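Local atomic coordinates of acinetobacter secreted protease CpaA (Acinetobacter nosocomialis M2, PDB entry 6O38), a protein that probably cleaves proteins outside the cell with the help of a zinc ion, and associates with the chaperone CpaB for type II secretion. Residues M496-G501 against T525-N530; N403-T408 against N533-P538; S152-T157 against F165-G170. One frame throughout, in Å; residues are numbered along the deposited sequence.

Contact 1: M496-G501 against T525-N530. With ZN (zinc ion), chain M.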
loop_
_atom_site.group_PDB
_atom_site.type_symbol
_atom_site.label_atom_id
_atom_site.label_comp_id
_atom_site.label_asym_id
_atom_site.label_seq_id
_atom_site.Cartn_x
_atom_site.Cartn_y
_atom_site.Cartn_z
HETATM N N MSE A 496 5.117 2.783 16.001
HETATM C CA MSE A 496 6.556 2.663 16.212
HETATM C C MSE A 496 7.349 3.435 15.166
HETATM O O MSE A 496 8.256 4.193 15.506
HETATM C CB MSE A 496 6.991 1.200 16.206
HETATM C CG MSE A 496 8.442 1.017 16.617
HETATM SE SE MSE A 496 9.104 -0.800 16.422
HETATM C CE MSE A 496 10.833 -0.573 17.296
ATOM N N ARG A 497 7.007 3.236 13.889
ATOM C CA ARG A 497 7.676 3.979 12.828
ATOM C C ARG A 497 7.463 5.479 12.966
ATOM O O ARG A 497 8.256 6.258 12.426
ATOM C CB ARG A 497 7.191 3.505 11.455
ATOM C CG ARG A 497 5.754 3.878 11.127
ATOM C CD ARG A 497 5.426 3.544 9.681
ATOM N NE ARG A 497 4.044 3.862 9.335
ATOM C CZ ARG A 497 3.472 3.535 8.181
ATOM N NH1 ARG A 497 4.162 2.875 7.261
ATOM N NH2 ARG A 497 2.208 3.864 7.947
ATOM N N HIS A 498 6.419 5.896 13.683
ATOM C CA HIS A 498 6.199 7.314 13.942
ATOM C C HIS A 498 7.091 7.811 15.072
ATOM O O HIS A 498 7.729 8.863 14.953
ATOM C CB HIS A 498 4.724 7.562 14.265
ATOM C CG HIS A 498 4.402 8.994 14.559
ATOM N ND1 HIS A 498 4.060 9.898 13.576
ATOM C CD2 HIS A 498 4.360 9.677 15.727
ATOM C CE1 HIS A 498 3.826 11.076 14.126
ATOM N NE2 HIS A 498 4.001 10.969 15.431
ATOM N N GLU A 499 7.148 7.065 16.177
ATOM C CA GLU A 499 7.977 7.477 17.304
ATOM C C GLU A 499 9.460 7.377 16.968
ATOM O O GLU A 499 10.253 8.233 17.377
ATOM C CB GLU A 499 7.641 6.640 18.538
ATOM C CG GLU A 499 6.177 6.706 18.954
ATOM C CD GLU A 499 5.679 8.128 19.161
ATOM O OE1 GLU A 499 4.507 8.402 18.830
ATOM O OE2 GLU A 499 6.460 8.977 19.643
ATOM N N VAL A 500 9.857 6.335 16.233
ATOM C CA VAL A 500 11.251 6.213 15.812
ATOM C C VAL A 500 11.621 7.354 14.872
ATOM O O VAL A 500 12.748 7.864 14.901
ATOM C CB VAL A 500 11.494 4.835 15.165
ATOM C CG1 VAL A 500 12.848 4.790 14.469
ATOM C CG2 VAL A 500 11.399 3.737 16.214
ATOM N N GLY A 501 10.673 7.780 14.032
ATOM C CA GLY A 501 10.898 8.962 13.215
ATOM C C GLY A 501 11.239 10.185 14.043
ATOM O O GLY A 501 12.130 10.959 13.686
ATOM N N THR A 525 2.626 10.949 4.687
ATOM C CA THR A 525 3.774 10.176 5.136
ATOM C C THR A 525 3.694 9.936 6.644
ATOM O O THR A 525 2.764 10.376 7.328
ATOM C CB THR A 525 5.075 10.885 4.760
ATOM O OG1 THR A 525 5.168 12.130 5.465
ATOM C CG2 THR A 525 5.120 11.148 3.262
ATOM N N ALA A 526 4.698 9.226 7.165
ATOM C CA ALA A 526 4.645 8.751 8.545
ATOM C C ALA A 526 4.558 9.901 9.542
ATOM O O ALA A 526 3.828 9.812 10.538
ATOM C CB ALA A 526 5.862 7.874 8.838
HETATM N N MSE A 527 5.289 10.985 9.301
HETATM C CA MSE A 527 5.284 12.114 10.227
HETATM C C MSE A 527 4.140 13.087 9.958
HETATM O O MSE A 527 3.865 13.969 10.770
HETATM C CB MSE A 527 6.613 12.869 10.164
HETATM C CG MSE A 527 7.826 12.029 10.493
HETATM SE SE MSE A 527 7.649 11.096 12.189
HETATM C CE MSE A 527 7.768 9.290 11.501
ATOM N N GLY A 528 3.474 12.927 8.817
ATOM C CA GLY A 528 2.450 13.875 8.422
ATOM C C GLY A 528 1.053 13.300 8.323
ATOM O O GLY A 528 0.207 13.843 7.607
ATOM N N GLY A 529 0.784 12.225 9.059
ATOM C CA GLY A 529 -0.513 11.580 9.011
ATOM C C GLY A 529 -0.435 10.068 9.065
ATOM O O GLY A 529 -1.340 9.421 9.598
ATOM N N ASN A 530 0.637 9.496 8.514
ATOM C CA ASN A 530 1.005 8.098 8.752
ATOM C C ASN A 530 -0.016 7.117 8.169
ATOM O O ASN A 530 -0.399 6.147 8.821
ATOM C CB ASN A 530 1.211 7.838 10.249
ATOM C CG ASN A 530 1.977 6.560 10.521
ATOM O OD1 ASN A 530 2.750 6.096 9.684
ATOM N ND2 ASN A 530 1.763 5.981 11.697
HETATM ZN ZN ZN M . 4.459 12.595 16.885
#
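His498 and Ala526 bring the two backbones together, their CA atoms 5.8 Å apart, where helix 496-504 is met by a tight turn in which Gly528 N and Asn530 N both bond to Thr525 O. The imidazole of His498 links the turn to the metal. With CG anti to the backbone N (chi1 179°), the ring leaves the helix so that ND1 donates to Ala526 O over 3.0 Å, nearly straight (165°) and with the oxygen in the ring plane. That bond fixes the rotation of the ring, and NE2 binds the zinc ion at 2.2 Å. His502, His508 and Asp170 of the CpaB chaperone chain bind the same ion. The sequence from His498 to His508 fits the HExxHxxGxxH signature of metzincins, and residues 525-530 probably form the Met-turn that in this clan lies beneath the metal site, with Met527, present as selenomethionine, as its methionine. Bent at chi2 and chi3, the chain sets SE 4.4 Å from the centroid of the His498 ring, obliquely to it, and lays CE against the helix backbone, 3.6 Å from Gly501 CA. The flexible, weakly polar chain of a methionine suits this irregular surface, and Gly501, lacking a side chain, lets the methyl approach the backbone. On the other flank Arg497 and Asn530 reach tip to tip, their planes 58° apart. Both NE and NH2 of Arg497 make weak hydrogen bonds to Asn530 OD1, NE at 2.6 Å, while NH1 is held more firmly by Thr408 and Asn533. Asn530 ND2 in turn bonds to Ala494 O, ahead of the helix segment. Gly529, at positive phi, and Asn530, in the left-handed region, are residue types that accept such backbone angles.

Contact 2: N403-T408 against N533-P538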
loop_
_atom_site.group_PDB
_atom_site.type_symbol
_atom_site.label_atom_id
_atom_site.label_comp_id
_atom_site.label_asym_id
_atom_site.label_seq_id
_atom_site.Cartn_x
_atom_site.Cartn_y
_atom_site.Cartn_z
ATOM N N ASN A 403 8.838 -4.596 11.663
ATOM C CA ASN A 403 8.759 -4.937 10.245
ATOM C C ASN A 403 8.158 -3.798 9.430
ATOM O O ASN A 403 8.595 -3.532 8.305
ATOM C CB ASN A 403 7.947 -6.218 10.059
ATOM C CG ASN A 403 8.636 -7.434 10.644
ATOM O OD1 ASN A 403 9.864 -7.520 10.654
ATOM N ND2 ASN A 403 7.847 -8.381 11.139
ATOM N N LEU A 404 7.152 -3.116 9.980
ATOM C CA LEU A 404 6.539 -2.006 9.258
ATOM C C LEU A 404 7.497 -0.827 9.145
ATOM O O LEU A 404 7.519 -0.134 8.120
ATOM C CB LEU A 404 5.240 -1.584 9.943
ATOM C CG LEU A 404 4.469 -0.453 9.262
ATOM C CD1 LEU A 404 3.964 -0.898 7.901
ATOM C CD2 LEU A 404 3.318 0.010 10.138
ATOM N N THR A 405 8.292 -0.579 10.188
ATOM C CA THR A 405 9.286 0.487 10.123
ATOM C C THR A 405 10.327 0.201 9.047
ATOM O O THR A 405 10.675 1.081 8.252
ATOM C CB THR A 405 9.956 0.668 11.486
ATOM O OG1 THR A 405 8.953 0.861 12.490
ATOM C CG2 THR A 405 10.882 1.875 11.466
ATOM N N ASN A 406 10.838 -1.033 9.010
ATOM C CA ASN A 406 11.832 -1.390 8.002
ATOM C C ASN A 406 11.239 -1.342 6.599
ATOM O O ASN A 406 11.928 -0.976 5.640
ATOM C CB ASN A 406 12.411 -2.774 8.295
ATOM C CG ASN A 406 13.257 -2.796 9.551
ATOM O OD1 ASN A 406 13.788 -1.769 9.974
ATOM N ND2 ASN A 406 13.393 -3.971 10.153
ATOM N N LEU A 407 9.965 -1.715 6.457
ATOM C CA LEU A 407 9.311 -1.610 5.157
ATOM C C LEU A 407 9.149 -0.152 4.741
ATOM O O LEU A 407 9.375 0.196 3.575
ATOM C CB LEU A 407 7.954 -2.313 5.191
ATOM C CG LEU A 407 7.094 -2.158 3.934
ATOM C CD1 LEU A 407 7.739 -2.867 2.753
ATOM C CD2 LEU A 407 5.686 -2.676 4.171
ATOM N N THR A 408 8.756 0.712 5.680
ATOM C CA THR A 408 8.630 2.134 5.376
ATOM C C THR A 408 9.981 2.743 5.023
ATOM O O THR A 408 10.088 3.529 4.074
ATOM C CB THR A 408 8.005 2.868 6.563
ATOM O OG1 THR A 408 6.723 2.300 6.858
ATOM C CG2 THR A 408 7.837 4.348 6.251
ATOM N N ASN A 533 3.102 4.061 3.416
ATOM C CA ASN A 533 4.353 3.470 3.893
ATOM C C ASN A 533 5.562 4.218 3.328
ATOM O O ASN A 533 6.381 3.673 2.587
ATOM C CB ASN A 533 4.401 1.990 3.532
ATOM C CG ASN A 533 3.221 1.217 4.084
ATOM O OD1 ASN A 533 2.686 1.548 5.142
ATOM N ND2 ASN A 533 2.805 0.182 3.365
ATOM N N PHE A 534 5.668 5.493 3.698
ATOM C CA PHE A 534 6.777 6.320 3.245
ATOM C C PHE A 534 7.139 7.345 4.307
ATOM O O PHE A 534 6.282 7.810 5.064
ATOM C CB PHE A 534 6.452 7.059 1.939
ATOM C CG PHE A 534 6.258 6.158 0.755
ATOM C CD1 PHE A 534 7.348 5.706 0.027
ATOM C CD2 PHE A 534 4.987 5.780 0.355
ATOM C CE1 PHE A 534 7.173 4.882 -1.068
ATOM C CE2 PHE A 534 4.806 4.956 -0.739
ATOM C CZ PHE A 534 5.900 4.506 -1.452
ATOM N N TYR A 535 8.424 7.684 4.359
ATOM C CA TYR A 535 8.870 8.940 4.937
ATOM C C TYR A 535 8.949 9.981 3.827
ATOM O O TYR A 535 9.181 9.650 2.661
ATOM C CB TYR A 535 10.231 8.788 5.621
ATOM C CG TYR A 535 10.219 7.912 6.855
ATOM C CD1 TYR A 535 9.746 8.394 8.069
ATOM C CD2 TYR A 535 10.690 6.606 6.809
ATOM C CE1 TYR A 535 9.737 7.599 9.199
ATOM C CE2 TYR A 535 10.685 5.803 7.937
ATOM C CZ TYR A 535 10.207 6.305 9.129
ATOM O OH TYR A 535 10.198 5.514 10.255
ATOM N N SER A 536 8.751 11.244 4.191
ATOM C CA SER A 536 8.616 12.282 3.177
ATOM C C SER A 536 9.945 12.536 2.475
ATOM O O SER A 536 11.012 12.506 3.094
ATOM C CB SER A 536 8.092 13.577 3.799
ATOM O OG SER A 536 9.063 14.178 4.634
ATOM N N SER A 537 9.868 12.785 1.166
ATOM C CA SER A 537 11.029 13.054 0.326
ATOM C C SER A 537 10.577 13.599 -1.023
ATOM O O SER A 537 9.618 13.083 -1.612
ATOM C CB SER A 537 11.869 11.792 0.129
ATOM O OG SER A 537 12.887 12.005 -0.835
ATOM N N PRO A 538 11.244 14.630 -1.552
ATOM C CA PRO A 538 10.890 15.139 -2.885
ATOM C C PRO A 538 11.276 14.209 -4.022
ATOM O O PRO A 538 11.064 14.561 -5.187
ATOM C CB PRO A 538 11.666 16.462 -2.968
ATOM C CG PRO A 538 12.829 16.265 -2.062
ATOM C CD PRO A 538 12.343 15.393 -0.937
#
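Thr408 carries this contact with its methyl group. CG2, anti to the backbone N, lies 3.5 Å from Phe534 N and 3.6 Å from Tyr535 CE2, and the threonine and tyrosine side chains cross at about a right angle. A small beta-branched residue suits the spot, since its other branch, OG1, can fold back to the helix and donate to Leu404 O (2.9 Å). One turn earlier, Thr405 CG2 comes to 3.9 Å from Tyr535 OH. Beside Thr408, the amide of Asn533 lies against two leucine methyls: Leu404 CD1 is 3.9 Å from OD1, and Leu407 CD2 is 4.1 Å from ND2. The contact is thus made by van der Waals touches, and Thr408 OG1, Asn533 OD1 and Tyr535 OH all bond to Arg497. That residue does much of the positioning: its NH1 holds the threonine and asparagine oxygens, and its carbonyl accepts from the tyrosine hydroxyl. Ser412 OG bonds to Tyr535 N and Thr408 O, tying the loop to the end of helix 391-411. Farther out, Tyr535 packs on Phe416 and on Val558 and Ile561 of helix 557-569, while Phe144 of the CpaB chain covers Leu404 and Leu407. Such a layout, with the chain leaving the probable Met-turn, passing a helix that precedes the zinc-binding one and running on to a C-terminal helix, is consistent with the metzincin fold.

Contact 3: S152-T157 against F165-G170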
loop_
_atom_site.group_PDB
_atom_site.type_symbol
_atom_site.label_atom_id
_atom_site.label_comp_id
_atom_site.label_asym_id
_atom_site.label_seq_id
_atom_site.Cartn_x
_atom_site.Cartn_y
_atom_site.Cartn_z
ATOM N N SER A 152 -11.524 14.123 -28.914
ATOM C CA SER A 152 -11.683 15.332 -28.117
ATOM C C SER A 152 -10.816 15.185 -26.870
ATOM O O SER A 152 -10.050 14.225 -26.737
ATOM C CB SER A 152 -13.160 15.574 -27.779
ATOM O OG SER A 152 -13.812 14.366 -27.428
ATOM N N ASP A 153 -10.932 16.136 -25.946
ATOM C CA ASP A 153 -10.132 16.100 -24.731
ATOM C C ASP A 153 -10.861 16.837 -23.614
ATOM O O ASP A 153 -11.876 17.502 -23.834
ATOM C CB ASP A 153 -8.735 16.690 -24.963
ATOM C CG ASP A 153 -8.771 18.038 -25.659
ATOM O OD1 ASP A 153 -9.852 18.660 -25.715
ATOM O OD2 ASP A 153 -7.711 18.475 -26.155
ATOM N N ILE A 154 -10.319 16.707 -22.406
ATOM C CA ILE A 154 -10.894 17.287 -21.197
ATOM C C ILE A 154 -10.054 18.487 -20.786
ATOM O O ILE A 154 -8.819 18.423 -20.802
ATOM C CB ILE A 154 -10.961 16.252 -20.060
ATOM C CG1 ILE A 154 -11.788 15.039 -20.489
ATOM C CG2 ILE A 154 -11.539 16.874 -18.797
ATOM C CD1 ILE A 154 -11.774 13.905 -19.486
ATOM N N ASP A 155 -10.723 19.585 -20.433
ATOM C CA ASP A 155 -10.026 20.740 -19.882
ATOM C C ASP A 155 -9.286 20.339 -18.613
ATOM O O ASP A 155 -9.825 19.641 -17.751
ATOM C CB ASP A 155 -11.017 21.873 -19.596
ATOM C CG ASP A 155 -10.328 23.191 -19.250
ATOM O OD1 ASP A 155 -9.364 23.191 -18.455
ATOM O OD2 ASP A 155 -10.754 24.236 -19.780
ATOM N N LYS A 156 -8.040 20.794 -18.500
ATOM C CA LYS A 156 -7.124 20.337 -17.465
ATOM C C LYS A 156 -7.045 21.277 -16.269
ATOM O O LYS A 156 -6.295 20.993 -15.331
ATOM C CB LYS A 156 -5.726 20.142 -18.061
ATOM C CG LYS A 156 -5.719 19.319 -19.340
ATOM C CD LYS A 156 -4.315 18.883 -19.715
ATOM C CE LYS A 156 -4.200 18.605 -21.204
ATOM N NZ LYS A 156 -2.789 18.349 -21.608
ATOM N N THR A 157 -7.787 22.387 -16.285
ATOM C CA THR A 157 -7.659 23.392 -15.232
ATOM C C THR A 157 -7.956 22.803 -13.857
ATOM O O THR A 157 -7.171 22.969 -12.916
ATOM C CB THR A 157 -8.584 24.577 -15.519
ATOM O OG1 THR A 157 -8.191 25.204 -16.746
ATOM C CG2 THR A 157 -8.507 25.594 -14.389
ATOM N N PHE A 165 -5.392 13.608 -21.263
ATOM C CA PHE A 165 -6.783 13.160 -21.179
ATOM C C PHE A 165 -7.495 13.431 -22.506
ATOM O O PHE A 165 -8.399 14.262 -22.617
ATOM C CB PHE A 165 -7.500 13.835 -20.018
ATOM C CG PHE A 165 -7.046 13.364 -18.666
ATOM C CD1 PHE A 165 -7.380 12.100 -18.210
ATOM C CD2 PHE A 165 -6.295 14.190 -17.845
ATOM C CE1 PHE A 165 -6.964 11.663 -16.967
ATOM C CE2 PHE A 165 -5.881 13.760 -16.597
ATOM C CZ PHE A 165 -6.216 12.495 -16.158
ATOM N N THR A 166 -7.069 12.700 -23.531
ATOM C CA THR A 166 -7.726 12.751 -24.827
ATOM C C THR A 166 -8.750 11.629 -24.929
ATOM O O THR A 166 -8.575 10.547 -24.362
ATOM C CB THR A 166 -6.709 12.638 -25.965
ATOM O OG1 THR A 166 -5.837 11.527 -25.725
ATOM C CG2 THR A 166 -5.880 13.912 -26.065
ATOM N N LEU A 167 -9.825 11.895 -25.667
ATOM C CA LEU A 167 -10.969 10.992 -25.745
ATOM C C LEU A 167 -11.181 10.579 -27.195
ATOM O O LEU A 167 -11.621 11.390 -28.017
ATOM C CB LEU A 167 -12.223 11.660 -25.183
ATOM C CG LEU A 167 -12.216 11.970 -23.686
ATOM C CD1 LEU A 167 -13.158 13.118 -23.372
ATOM C CD2 LEU A 167 -12.598 10.730 -22.893
ATOM N N LYS A 168 -10.875 9.325 -27.504
ATOM C CA LYS A 168 -11.201 8.717 -28.784
ATOM C C LYS A 168 -12.229 7.608 -28.563
ATOM O O LYS A 168 -12.654 7.337 -27.434
ATOM C CB LYS A 168 -9.942 8.185 -29.474
ATOM C CG LYS A 168 -9.387 6.903 -28.874
ATOM C CD LYS A 168 -8.227 6.368 -29.705
ATOM C CE LYS A 168 -7.635 5.107 -29.097
ATOM N NZ LYS A 168 -6.844 5.384 -27.871
ATOM N N ASN A 169 -12.642 6.974 -29.661
ATOM C CA ASN A 169 -13.573 5.854 -29.584
ATOM C C ASN A 169 -13.007 4.736 -28.716
ATOM O O ASN A 169 -12.007 4.105 -29.075
ATOM C CB ASN A 169 -13.898 5.328 -30.985
ATOM C CG ASN A 169 -14.983 4.266 -30.973
ATOM O OD1 ASN A 169 -15.747 4.152 -30.014
ATOM N ND2 ASN A 169 -15.055 3.482 -32.044
ATOM N N GLY A 170 -13.641 4.487 -27.572
ATOM C CA GLY A 170 -13.207 3.469 -26.636
ATOM C C GLY A 170 -12.536 3.997 -25.386
ATOM O O GLY A 170 -12.276 3.209 -24.467
#
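Ser152 and Leu167 form a hydrogen-bonded antiparallel pair, followed by Asp153 and Thr166 as a non-hydrogen-bonded one with CA atoms 4.1 Å apart, so that strands 152-154 and 166-167 make a short beta hairpin. Ser152 N donates to Leu167 O (2.9 Å) and Leu167 N returns a bond to Ser152 O; the ladder ends with Ile154 N bonded to Phe165 O at 3.1 Å. The same two acceptors, Ser152 O and Phe165 O, also receive CA-H...O contacts from Thr166 and Asp153. Leu167 shares its face with Ser152 and meets Ile154 obliquely, CD1 lying 3.7 Å from Ile154 CG1. Branched aliphatic residues suit this buried side, while the small Ser152 leaves its OG beside Leu167 CB. Ile154 CB also touches Phe165 CB, from which the phenyl ring leads away to meet Tyr173 and Phe175 edge-to-face. The other face holds Asp153 and Thr166, where Asp153 CB and Thr166 CG2 lie 4.1 Å apart. With chi1 at 49°, Asp153 CG sits between its own N and carbonyl carbon, and OD1 bonds to Thr129 OG1. Past the strand, Asp155 OD1 accepts from Thr157 N, an Asx turn that shapes the chain as it leaves, and also from Thr157 OG1. Within an StcE-type beta-sandwich domain, strand 152-154 runs between 129-131, its parallel neighbour, and 166-167, while Ile154 and Leu167 pack on Ile130 of that neighbour, on Val144 of strand 141-146 and on Tyr173 of strand 172-178.

How the contacts relate
Contacts 1 and 2 belong to one buried core, their centres 8 Å apart and contact 1 nested in the loop that contact 2 closes. Arg497 of contact 1 reaches into contact 2, and its guanidinium joins the two, so the zinc helix, helix 391-411 and the chain after the probable Met-turn are held together, beside the CpaB chaperone. Contact 3 is also largely buried, but lies in a sandwich domain about 39 Å from contact 1, between centres, and about 36 Å from contact 2, and touches no other protein chain of the assembly. Its chemistry is regular backbone pairing; contact 1 relies on metal and side-chain polar bonds, contact 2 on methyl and aromatic packing.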